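Long-range contact in secreted protein (Kutzneria albida DSM 43870, PDB 5M6Q), which probably catalyses the cross-linking of proteins as a microbial transglutaminase, joining glutamine side chains to primary amines through gamma-glutamyl bonds: residues 127-132 with 157-162. Sequence-based numbering, arbitrary orientation.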
loop_
_atom_site.group_PDB
_atom_site.type_symbol
_atom_site.label_atom_id
_atom_site.label_comp_id
_atom_site.label_asym_id
_atom_site.label_seq_id
_atom_site.Cartn_x
_atom_site.Cartn_y
_atom_site.Cartn_z
ATOM N N PHE A 127 1.868 -0.109 -2.101
ATOM C CA PHE A 127 0.830 0.897 -2.115
ATOM C C PHE A 127 1.426 2.141 -1.501
ATOM O O PHE A 127 2.440 2.070 -0.822
ATOM C CB PHE A 127 -0.422 0.424 -1.372
ATOM C CG PHE A 127 -0.186 0.097 0.064
ATOM C CD1 PHE A 127 -0.284 1.077 1.039
ATOM C CD2 PHE A 127 0.110 -1.202 0.451
ATOM C CE1 PHE A 127 -0.072 0.773 2.382
ATOM C CE2 PHE A 127 0.332 -1.509 1.788
ATOM C CZ PHE A 127 0.229 -0.519 2.751
ATOM N N SER A 128 0.796 3.281 -1.747
ATOM C CA SER A 128 1.263 4.543 -1.223
ATOM C C SER A 128 0.215 5.130 -0.319
ATOM O O SER A 128 -0.962 5.216 -0.681
ATOM C CB SER A 128 1.571 5.529 -2.345
ATOM O OG SER A 128 2.018 6.745 -1.779
ATOM N N LYS A 129 0.652 5.562 0.849
ATOM C CA LYS A 129 -0.254 6.120 1.819
ATOM C C LYS A 129 0.075 7.580 2.068
ATOM O O LYS A 129 1.230 7.946 2.282
ATOM C CB LYS A 129 -0.192 5.324 3.130
ATOM C CG LYS A 129 -1.035 5.896 4.246
ATOM C CD LYS A 129 -0.648 5.225 5.584
ATOM C CE LYS A 129 -1.369 5.850 6.752
ATOM N NZ LYS A 129 -2.867 5.767 6.619
ATOM N N ARG A 130 -0.957 8.408 2.040
ATOM C CA ARG A 130 -0.831 9.809 2.369
ATOM C C ARG A 130 -1.556 10.058 3.686
ATOM O O ARG A 130 -2.647 9.522 3.927
ATOM C CB ARG A 130 -1.409 10.690 1.256
ATOM C CG ARG A 130 -0.834 10.401 -0.137
ATOM C CD ARG A 130 -1.272 11.445 -1.166
ATOM N NE ARG A 130 -0.884 12.809 -0.790
ATOM C CZ ARG A 130 -1.177 13.902 -1.495
ATOM N NH1 ARG A 130 -1.849 13.805 -2.638
ATOM N NH2 ARG A 130 -0.794 15.095 -1.062
ATOM N N PHE A 131 -0.949 10.861 4.539
ATOM C CA PHE A 131 -1.484 11.069 5.874
ATOM C C PHE A 131 -1.002 12.390 6.466
ATOM O O PHE A 131 -0.256 13.142 5.834
ATOM C CB PHE A 131 -1.106 9.886 6.783
ATOM C CG PHE A 131 0.386 9.693 6.969
ATOM C CD1 PHE A 131 1.153 9.068 5.989
ATOM C CD2 PHE A 131 1.011 10.105 8.143
ATOM C CE1 PHE A 131 2.512 8.864 6.167
ATOM C CE2 PHE A 131 2.389 9.905 8.332
ATOM C CZ PHE A 131 3.139 9.287 7.342
ATOM N N TYR A 132 -1.459 12.674 7.679
ATOM C CA TYR A 132 -1.139 13.907 8.379
ATOM C C TYR A 132 -0.124 13.604 9.481
ATOM O O TYR A 132 -0.252 12.618 10.202
ATOM C CB TYR A 132 -2.422 14.521 8.950
ATOM C CG TYR A 132 -2.281 15.853 9.654
ATOM C CD1 TYR A 132 -1.653 16.928 9.054
ATOM C CD2 TYR A 132 -2.814 16.032 10.917
ATOM C CE1 TYR A 132 -1.555 18.154 9.707
ATOM C CE2 TYR A 132 -2.732 17.240 11.571
ATOM C CZ TYR A 132 -2.109 18.295 10.970
ATOM O OH TYR A 132 -2.033 19.483 11.659
ATOM N N VAL A 157 10.590 4.801 6.831
ATOM C CA VAL A 157 9.841 5.710 7.670
ATOM C C VAL A 157 9.274 4.921 8.836
ATOM O O VAL A 157 8.635 3.890 8.641
ATOM C CB VAL A 157 8.731 6.417 6.878
ATOM C CG1 VAL A 157 7.786 7.143 7.827
ATOM C CG2 VAL A 157 9.339 7.367 5.875
ATOM N N ASP A 158 9.539 5.400 10.045
ATOM C CA ASP A 158 9.020 4.767 11.238
ATOM C C ASP A 158 7.537 5.105 11.381
ATOM O O ASP A 158 7.194 6.246 11.651
ATOM C CB ASP A 158 9.796 5.239 12.469
ATOM C CG ASP A 158 9.490 4.406 13.721
ATOM O OD1 ASP A 158 8.492 3.658 13.731
ATOM O OD2 ASP A 158 10.257 4.505 14.703
ATOM N N MET A 159 6.668 4.109 11.245
ATOM C CA MET A 159 5.231 4.353 11.328
ATOM C C MET A 159 4.606 3.913 12.653
ATOM O O MET A 159 3.386 3.944 12.801
ATOM C CB MET A 159 4.503 3.651 10.176
ATOM C CG MET A 159 4.803 4.221 8.789
ATOM S SD MET A 159 4.263 5.928 8.542
ATOM C CE MET A 159 2.459 5.825 8.591
ATOM N N SER A 160 5.425 3.533 13.627
ATOM C CA SER A 160 4.866 2.953 14.849
ATOM C C SER A 160 4.031 3.947 15.664
ATOM O O SER A 160 3.143 3.535 16.395
ATOM C CB SER A 160 5.976 2.372 15.719
ATOM O OG SER A 160 6.872 3.375 16.116
ATOM N N THR A 161 4.298 5.244 15.529
ATOM C CA THR A 161 3.523 6.256 16.256
ATOM C C THR A 161 2.214 6.621 15.573
ATOM O O THR A 161 1.431 7.407 16.118
ATOM C CB THR A 161 4.293 7.578 16.432
ATOM O OG1 THR A 161 4.699 8.061 15.146
ATOM C CG2 THR A 161 5.499 7.400 17.340
ATOM N N TYR A 162 1.978 6.072 14.382
ATOM C CA TYR A 162 0.836 6.492 13.586
ATOM C C TYR A 162 -0.497 6.016 14.178
ATOM O O TYR A 162 -0.646 4.849 14.520
ATOM C CB TYR A 162 0.993 6.001 12.145
ATOM C CG TYR A 162 -0.132 6.462 11.277
ATOM C CD1 TYR A 162 -0.249 7.805 10.917
ATOM C CD2 TYR A 162 -1.099 5.574 10.843
ATOM C CE1 TYR A 162 -1.300 8.247 10.145
ATOM C CE2 TYR A 162 -2.139 5.997 10.063
ATOM C CZ TYR A 162 -2.233 7.337 9.710
ATOM O OH TYR A 162 -3.274 7.758 8.931
HETATM O O HOH W 1 -3.501 10.812 8.856
#
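Tyr162 OH is gripped by two groups: Lys129 NZ donates to it at 3.1 Å, and the hydroxyl donates in turn to a water at 3.1 Å. That water, lying in the plane of the Tyr162 ring at its edge, also accepts from the backbone N of Tyr132, so the phenol is tied both to the strand and to the residue just past its end. Lys129 is extended through chi3, which lays Lys129 CE 3.4 Å from Tyr162 CZ; a bend at chi4 (59°) then turns NZ to the hydroxyl. The stronger polar partner of Lys129 NZ is Tyr175 OH, on the neighbouring strand 174-179.

Beside this polar link, Phe131 CD2 meets Tyr162 CE1 at 3.6 Å; the ring planes make 73°, an oblique pairing. Met159, bent at chi2 and chi3, sets its CE over one face of Phe131, 4.0 Å from the ring centroid, a CH-pi contact. Its SD lies obliquely beside the same ring, a Met-aromatic contact with Phe131 CZ at 3.7 Å. An alanine at Tyr162 removes the ring and hydroxyl, and would probably leave Lys129 NZ with one partner fewer, cost the water its link to this turn and open a gap beside Phe131.

Met159 to Tyr162 form a type I beta turn, closed by Tyr162 N to Met159 O; its first and last residues, within a long connection between strands, place their side chains against Lys129 and Phe131 of strand 122-131 of the antiparallel sheet, in the part of the chain that matches the microbial transglutaminase family.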